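Local coordinates for ThiJ/PfpI domain protein (Brachyspira murdochii, PDB 4HCJ) that is of unknown function but belongs to the DJ-1/PfpI family, binds magnesium and is probably a hydrolase, at residues 39-44 / 60-65; 92-97 / 115-120. One frame throughout, in Å; residues are numbered along the deposited sequence. Where two conformers were deposited one is given.

Interaction 1 of 2, residues 39-44 / 60-65; sequences KVSSTF and LLFSEV
One face of the F62 ring lies over the backbone of 42-43: S42 O sits above the ring centre and T43 N above it toward the rim, while S41 OG meets the edge in plane, 3.5 Å from CD1. With chi1 at -60°, F62 CG stands anti to its own carbonyl carbon, and the ring reaches back over the end of strand 37-42. T43 points the same way beside it, its CG2 3.6 Å from F62 CE2. A flat, apolar ring suits this place because it covers peptide groups without competing for their bonds; an alanine here would probably leave the backbone of S42 uncovered and the methyl of T43 without its neighbour.

Both backbone polar groups of S42 are bonded to 60-65: its N donates to L60 O (3.0 Å), and its O accepts from F62 N, the donor tilted 18° from the carbonyl plane. L60 N completes the ladder on V40 O (3.1 Å). S41, small enough to fit against V65 CG2 (3.9 Å from its CB), gives its hydroxyl to Y12 O for a bond. At the strand end L61 N-H meets E64 OE1 from above the carboxylate plane (2.9 Å from N to OE1, 171° at hydrogen), and L61 CD2 packs on F44 CA. This is the parallel pairing of strands 37-42 and 55-61 in the mixed sheet of an alpha-beta-alpha sandwich, with a 3-10 segment, 62-64, following the second strand.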
ATOM      1  N   LYS A  39      -8.696  -0.333  -7.722  0.55  6.38           N
ATOM      2  CA  LYS A  39      -9.842   0.005  -6.899  0.55  6.25           C
ATOM      3  C   LYS A  39      -9.320   0.590  -5.602  0.55  5.46           C
ATOM      4  O   LYS A  39      -8.193   0.298  -5.189  0.55  5.80           O
ATOM      5  CB  LYS A  39     -10.692  -1.234  -6.597  0.55  7.90           C
ATOM      6  CG  LYS A  39     -11.258  -1.921  -7.832  0.55  9.91           C
ATOM      7  CD  LYS A  39     -12.358  -1.101  -8.465  0.55 11.68           C
ATOM      8  CE  LYS A  39     -12.981  -1.852  -9.637  0.55 15.17           C
ATOM      9  NZ  LYS A  39     -13.294  -3.253  -9.252  0.55 21.21           N
ATOM     10  N   VAL A  40     -10.153   1.399  -4.958  1.00  5.53           N
ATOM     11  CA  VAL A  40      -9.840   1.967  -3.648  1.00  5.61           C
ATOM     12  C   VAL A  40     -10.761   1.359  -2.602  1.00  5.56           C
ATOM     13  O   VAL A  40     -11.990   1.356  -2.773  1.00  5.92           O
ATOM     14  CB  VAL A  40     -10.005   3.503  -3.649  1.00  6.57           C
ATOM     15  CG1 VAL A  40      -9.901   4.071  -2.247  1.00  7.26           C
ATOM     16  CG2 VAL A  40      -8.989   4.153  -4.566  1.00  7.65           C
ATOM     17  N   SER A  41     -10.160   0.886  -1.513  1.00  5.43           N
ATOM     18  CA  SER A  41     -10.898   0.528  -0.303  1.00  5.56           C
ATOM     19  C   SER A  41     -10.596   1.505   0.822  1.00  5.51           C
ATOM     20  O   SER A  41      -9.466   1.995   0.968  1.00  5.88           O
ATOM     21  CB  SER A  41     -10.656  -0.916   0.143  1.00  6.14           C
ATOM     22  OG  SER A  41      -9.342  -1.147   0.629  1.00  6.24           O
ATOM     23  N   SER A  42     -11.621   1.779   1.618  1.00  5.34           N
ATOM     24  CA  SER A  42     -11.498   2.679   2.750  1.00  5.65           C
ATOM     25  C   SER A  42     -12.634   2.393   3.721  1.00  5.94           C
ATOM     26  O   SER A  42     -13.241   1.323   3.708  1.00  6.61           O
ATOM     27  CB  SER A  42     -11.462   4.144   2.290  1.00  6.32           C
ATOM     28  OG  SER A  42     -11.065   5.013   3.337  1.00  6.81           O
ATOM     29  N   THR A  43     -12.933   3.371   4.573  1.00  6.62           N
ATOM     30  CA  THR A  43     -13.861   3.167   5.668  1.00  7.25           C
ATOM     31  C   THR A  43     -15.307   3.507   5.324  1.00  7.17           C
ATOM     32  O   THR A  43     -16.196   3.231   6.126  1.00  8.15           O
ATOM     33  CB  THR A  43     -13.431   3.990   6.887  1.00  8.22           C
ATOM     34  OG1 THR A  43     -13.244   5.349   6.480  1.00  9.00           O
ATOM     35  CG2 THR A  43     -12.132   3.464   7.500  1.00  8.92           C
ATOM     36  N   PHE A  44     -15.545   4.091   4.158  1.00  7.33           N
ATOM     37  CA  PHE A  44     -16.902   4.407   3.712  1.00  7.76           C
ATOM     38  C   PHE A  44     -16.924   4.386   2.194  1.00  7.40           C
ATOM     39  O   PHE A  44     -15.878   4.545   1.569  1.00  7.96           O
ATOM     40  CB  PHE A  44     -17.377   5.769   4.250  1.00  8.33           C
ATOM     41  CG  PHE A  44     -16.622   6.958   3.686  1.00  9.57           C
ATOM     42  CD1 PHE A  44     -17.112   7.661   2.590  1.00 11.37           C
ATOM     43  CD2 PHE A  44     -15.422   7.366   4.252  1.00  9.79           C
ATOM     44  CE1 PHE A  44     -16.410   8.752   2.079  1.00 13.29           C
ATOM     45  CE2 PHE A  44     -14.717   8.448   3.748  1.00 11.55           C
ATOM     46  CZ  PHE A  44     -15.215   9.143   2.662  1.00 13.07           C
ATOM     47  N   LEU A  60     -14.838   0.316  -2.425  1.00  6.45           N
ATOM     48  CA  LEU A  60     -15.078  -0.812  -1.535  1.00  7.00           C
ATOM     49  C   LEU A  60     -14.835  -0.414  -0.089  1.00  6.21           C
ATOM     50  O   LEU A  60     -13.907   0.345   0.202  1.00  6.37           O
ATOM     51  CB  LEU A  60     -14.054  -1.933  -1.837  1.00  8.03           C
ATOM     52  CG  LEU A  60     -14.211  -2.630  -3.189  1.00  9.19           C
ATOM     53  CD1 LEU A  60     -12.941  -3.385  -3.560  1.00  9.91           C
ATOM     54  CD2 LEU A  60     -15.385  -3.590  -3.176  1.00 10.57           C
ATOM     55  N   LEU A  61     -15.624  -0.977   0.815  1.00  6.05           N
ATOM     56  CA  LEU A  61     -15.255  -0.980   2.219  1.00  6.49           C
ATOM     57  C   LEU A  61     -14.154  -2.015   2.424  1.00  6.76           C
ATOM     58  O   LEU A  61     -14.092  -3.006   1.687  1.00  6.82           O
ATOM     59  CB  LEU A  61     -16.436  -1.399   3.082  1.00  7.37           C
ATOM     60  CG  LEU A  61     -17.680  -0.516   2.951  1.00  8.50           C
ATOM     61  CD1 LEU A  61     -18.832  -1.161   3.697  1.00 10.55           C
ATOM     62  CD2 LEU A  61     -17.402   0.876   3.501  1.00  9.42           C
ATOM     63  N   PHE A  62     -13.315  -1.844   3.454  1.00  7.07           N
ATOM     64  CA  PHE A  62     -12.355  -2.901   3.790  1.00  7.55           C
ATOM     65  C   PHE A  62     -13.080  -4.246   3.905  1.00  8.00           C
ATOM     66  O   PHE A  62     -12.576  -5.291   3.449  1.00  8.17           O
ATOM     67  CB  PHE A  62     -11.637  -2.607   5.112  1.00  8.02           C
ATOM     68  CG  PHE A  62     -10.860  -1.319   5.132  1.00  8.04           C
ATOM     69  CD1 PHE A  62     -10.151  -0.881   4.024  1.00  8.27           C
ATOM     70  CD2 PHE A  62     -10.855  -0.535   6.273  1.00  8.62           C
ATOM     71  CE1 PHE A  62      -9.436   0.310   4.068  1.00  8.89           C
ATOM     72  CE2 PHE A  62     -10.146   0.651   6.321  1.00  9.10           C
ATOM     73  CZ  PHE A  62      -9.444   1.079   5.216  1.00  9.59           C
ATOM     74  N   SER A  63     -14.257  -4.221   4.519  1.00  9.19           N
ATOM     75  CA  SER A  63     -14.999  -5.438   4.779  1.00 11.46           C
ATOM     76  C   SER A  63     -15.521  -6.127   3.531  1.00 10.64           C
ATOM     77  O   SER A  63     -15.935  -7.283   3.623  1.00 12.68           O
ATOM     78  CB  SER A  63     -16.180  -5.154   5.702  1.00 14.97           C
ATOM     79  OG  SER A  63     -17.122  -4.311   5.053  1.00 17.96           O
ATOM     80  N   GLU A  64     -15.503  -5.425   2.389  1.00  9.40           N
ATOM     81  CA  GLU A  64     -15.968  -5.965   1.111  1.00  9.71           C
ATOM     82  C   GLU A  64     -14.853  -6.533   0.255  1.00 10.33           C
ATOM     83  O   GLU A  64     -15.100  -7.061  -0.817  1.00 12.97           O
ATOM     84  CB  GLU A  64     -16.706  -4.878   0.319  1.00  9.76           C
ATOM     85  CG  GLU A  64     -18.018  -4.451   0.974  1.00 10.19           C
ATOM     86  CD  GLU A  64     -18.667  -3.227   0.337  1.00 10.20           C
ATOM     87  OE1 GLU A  64     -17.957  -2.367  -0.231  1.00  9.42           O
ATOM     88  OE2 GLU A  64     -19.905  -3.110   0.428  1.00 12.09           O
ATOM     89  N   VAL A  65     -13.623  -6.445   0.730  1.00  9.65           N
ATOM     90  CA  VAL A  65     -12.492  -6.896  -0.067  1.00 10.47           C
ATOM     91  C   VAL A  65     -12.401  -8.410  -0.108  1.00 13.38           C
ATOM     92  O   VAL A  65     -12.448  -9.067   0.929  1.00 14.27           O
ATOM     93  CB  VAL A  65     -11.188  -6.317   0.489  1.00  9.09           C
ATOM     94  CG1 VAL A  65      -9.965  -6.985  -0.152  1.00  9.71           C
ATOM     95  CG2 VAL A  65     -11.173  -4.810   0.289  1.00  8.78           C
TER

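Interaction 2 of 2, residues 92-97 / 115-120; sequences GLAKLF and ANAKIL
A94 and K95 of helix 88-99 meet A117 and I119, at the C-terminal end of helix 110-116, where K118 forms a Schellman motif. K118 is the residue that leaves helical geometry, with positive phi (66°), and its N keeps a bond back to A115 O (3.0 Å). The turn brings A117 and I119 onto the flank of the first helix, so the contact joins two helices of the alpha-beta-alpha sandwich through a turn rather than along their lengths.

Along helix 88-99, A94 is the first residue to touch. Its methyl points at the other segment and touches two groups there, A117 CB at 4.1 Å and I119 CD1 at the same distance. Alanine suits both buried sites: with one carbon each, A94 and A117 let the backbones come close, their CA atoms 6.8 Å apart, while A94 also packs against F75 of strand 72-75. I119 supplies the bulk beside them. Its CG1 lies between the backbone N and the carbonyl carbon (chi1 68°), while CG2 stands anti to the carbonyl carbon, and each branch finds a different partner.

K95 follows, one residue on, and suits the boundary: its apolar shaft lies over the turn while its charged end makes a weak hydrogen bond to Q91 O in its own helix. The side chains of K95 and I119 cross obliquely, K95 CG meeting I119 CG2 at 3.9 Å. Further out, the lysine chain runs past the carbonyl of A117, and K95 CE comes to 3.3 Å from A117 O and 4.0 Å from A117 CB.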
ATOM      1  N   GLY A  92      -5.532  -6.682   9.030  1.00  7.01           N
ATOM      2  CA  GLY A  92      -6.094  -7.935   8.573  1.00  7.60           C
ATOM      3  C   GLY A  92      -5.959  -8.095   7.064  1.00  7.28           C
ATOM      4  O   GLY A  92      -5.686  -9.190   6.579  1.00  7.66           O
ATOM      5  N   LEU A  93      -6.156  -7.013   6.311  1.00  7.09           N
ATOM      6  CA  LEU A  93      -5.961  -7.089   4.859  1.00  7.34           C
ATOM      7  C   LEU A  93      -4.502  -7.343   4.491  1.00  7.21           C
ATOM      8  O   LEU A  93      -4.220  -8.079   3.540  1.00  7.86           O
ATOM      9  CB  LEU A  93      -6.491  -5.837   4.162  1.00  8.06           C
ATOM     10  CG  LEU A  93      -8.012  -5.659   4.200  1.00  9.67           C
ATOM     11  CD1 LEU A  93      -8.412  -4.343   3.541  1.00 10.14           C
ATOM     12  CD2 LEU A  93      -8.725  -6.830   3.528  1.00 11.15           C
ATOM     13  N   ALA A  94      -3.568  -6.742   5.216  1.00  6.74           N
ATOM     14  CA  ALA A  94      -2.152  -6.999   4.957  1.00  6.97           C
ATOM     15  C   ALA A  94      -1.851  -8.494   5.101  1.00  7.35           C
ATOM     16  O   ALA A  94      -1.205  -9.103   4.243  1.00  8.13           O
ATOM     17  CB  ALA A  94      -1.283  -6.201   5.900  1.00  7.60           C
ATOM     18  N   LYS A  95      -2.333  -9.087   6.189  0.50  7.54           N
ATOM     19  CA  LYS A  95      -2.101 -10.502   6.444  0.50  8.78           C
ATOM     20  C   LYS A  95      -2.823 -11.381   5.424  0.50  9.30           C
ATOM     21  O   LYS A  95      -2.275 -12.384   4.958  0.50 10.05           O
ATOM     22  CB  LYS A  95      -2.540 -10.866   7.864  0.50 10.25           C
ATOM     23  CG  LYS A  95      -1.746 -10.136   8.936  0.50 12.86           C
ATOM     24  CD  LYS A  95      -2.063 -10.615  10.336  0.50 18.16           C
ATOM     25  CE  LYS A  95      -2.303  -9.445  11.274  0.50 20.91           C
ATOM     26  NZ  LYS A  95      -3.725  -8.996  11.236  0.50 21.64           N
ATOM     27  N   LEU A  96      -4.052 -10.995   5.081  1.00  9.48           N
ATOM     28  CA  LEU A  96      -4.855 -11.753   4.117  1.00 10.26           C
ATOM     29  C   LEU A  96      -4.126 -11.850   2.782  1.00  9.27           C
ATOM     30  O   LEU A  96      -4.015 -12.924   2.181  1.00 10.05           O
ATOM     31  CB  LEU A  96      -6.210 -11.074   3.909  1.00 11.33           C
ATOM     32  CG  LEU A  96      -7.150 -11.679   2.859  1.00 12.76           C
ATOM     33  CD1 LEU A  96      -7.682 -13.006   3.326  1.00 14.31           C
ATOM     34  CD2 LEU A  96      -8.275 -10.689   2.561  1.00 13.33           C
ATOM     35  N   PHE A  97      -3.639 -10.716   2.292  1.00  7.85           N
ATOM     36  CA  PHE A  97      -2.948 -10.713   1.008  1.00  7.43           C
ATOM     37  C   PHE A  97      -1.646 -11.496   1.089  1.00  7.96           C
ATOM     38  O   PHE A  97      -1.330 -12.275   0.191  1.00  8.60           O
ATOM     39  CB  PHE A  97      -2.743  -9.288   0.499  1.00  7.25           C
ATOM     40  CG  PHE A  97      -3.928  -8.759  -0.270  1.00  7.39           C
ATOM     41  CD1 PHE A  97      -5.108  -8.421   0.360  1.00  8.90           C
ATOM     42  CD2 PHE A  97      -3.854  -8.611  -1.645  1.00  7.98           C
ATOM     43  CE1 PHE A  97      -6.189  -7.954  -0.364  1.00  9.53           C
ATOM     44  CE2 PHE A  97      -4.940  -8.146  -2.379  1.00  8.91           C
ATOM     45  CZ  PHE A  97      -6.108  -7.822  -1.734  1.00  9.52           C
ATOM     46  N   ALA A 115       3.850  -3.043   9.193  1.00  5.65           N
ATOM     47  CA  ALA A 115       4.694  -3.309  10.345  1.00  6.26           C
ATOM     48  C   ALA A 115       3.846  -3.747  11.537  1.00  5.86           C
ATOM     49  O   ALA A 115       4.162  -4.727  12.220  1.00  6.46           O
ATOM     50  CB  ALA A 115       5.499  -2.070  10.693  1.00  6.97           C
ATOM     51  N   ASN A 116       2.768  -3.010  11.787  1.00  6.32           N
ATOM     52  CA  ASN A 116       1.893  -3.300  12.917  1.00  6.68           C
ATOM     53  C   ASN A 116       1.137  -4.619  12.760  1.00  6.93           C
ATOM     54  O   ASN A 116       0.764  -5.232  13.756  1.00  8.36           O
ATOM     55  CB  ASN A 116       0.925  -2.153  13.152  1.00  6.95           C
ATOM     56  CG  ASN A 116       1.588  -0.917  13.731  1.00  7.30           C
ATOM     57  OD1 ASN A 116       2.760  -0.939  14.100  1.00  9.01           O
ATOM     58  ND2 ASN A 116       0.830   0.162  13.830  1.00  7.72           N
ATOM     59  N   ALA A 117       0.930  -5.061  11.523  1.00  7.07           N
ATOM     60  CA  ALA A 117       0.324  -6.360  11.237  1.00  7.75           C
ATOM     61  C   ALA A 117       1.298  -7.522  11.458  1.00  8.06           C
ATOM     62  O   ALA A 117       0.909  -8.688  11.315  1.00  9.12           O
ATOM     63  CB  ALA A 117      -0.170  -6.395   9.801  1.00  8.02           C
ATOM     64  N   LYS A 118       2.552  -7.213  11.786  0.69  8.05           N
ATOM     65  CA  LYS A 118       3.596  -8.215  12.043  0.69  9.47           C
ATOM     66  C   LYS A 118       3.963  -9.009  10.803  0.69 11.03           C
ATOM     67  O   LYS A 118       4.368 -10.167  10.901  0.69 16.98           O
ATOM     68  CB  LYS A 118       3.207  -9.158  13.183  0.69 10.92           C
ATOM     69  CG  LYS A 118       2.946  -8.428  14.455  0.69 13.50           C
ATOM     70  CD  LYS A 118       4.194  -7.706  14.849  0.69 21.16           C
ATOM     71  CE  LYS A 118       3.901  -6.283  15.155  0.69 24.45           C
ATOM     72  NZ  LYS A 118       3.938  -6.103  16.645  0.69 28.25           N
ATOM     73  N   ILE A 119       3.837  -8.396   9.638  1.00  7.80           N
ATOM     74  CA  ILE A 119       4.282  -9.054   8.414  1.00  7.45           C
ATOM     75  C   ILE A 119       5.652  -8.589   7.945  1.00  7.05           C
ATOM     76  O   ILE A 119       6.150  -9.076   6.935  1.00  7.73           O
ATOM     77  CB  ILE A 119       3.248  -8.946   7.260  1.00  8.34           C
ATOM     78  CG1 ILE A 119       3.085  -7.503   6.743  1.00  8.34           C
ATOM     79  CG2 ILE A 119       1.903  -9.582   7.662  1.00  8.82           C
ATOM     80  CD1 ILE A 119       2.580  -7.464   5.302  1.00  8.44           C
ATOM     81  N   LEU A 120       6.276  -7.683   8.686  1.00  6.60           N
ATOM     82  CA  LEU A 120       7.592  -7.173   8.308  1.00  6.40           C
ATOM     83  C   LEU A 120       8.694  -7.640   9.257  1.00  6.34           C
ATOM     84  O   LEU A 120       9.829  -7.154   9.175  1.00  6.46           O
ATOM     85  CB  LEU A 120       7.610  -5.648   8.208  1.00  6.87           C
ATOM     86  CG  LEU A 120       6.563  -5.040   7.269  1.00  7.45           C
ATOM     87  CD1 LEU A 120       6.720  -3.518   7.219  1.00  7.94           C
ATOM     88  CD2 LEU A 120       6.656  -5.627   5.876  1.00  8.05           C
TER

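How the interactions relate
Along the chain the two contacts come in series, 39-44 with 60-65 closing before 92-97 with 115-120 opens, and their centres lie about 16 Å apart. Interaction 1 belongs to the sheet, near its outer strand 46-50, whereas interaction 2 lies in a helical layer of the sandwich. They touch through helix 88-99: its residue L93 packs on F62 (CD1 to CD1, 3.9 Å) and on V65, and F97 also reaches V65. The helix turns L93 and F97 to the 3-10 segment and V65 after strand 55-61, and A94 and K95 to the turn at the C-terminal end of helix 110-116, tying the end of strand 55-61 to the neighbouring helix within one DJ-1/PfpI domain.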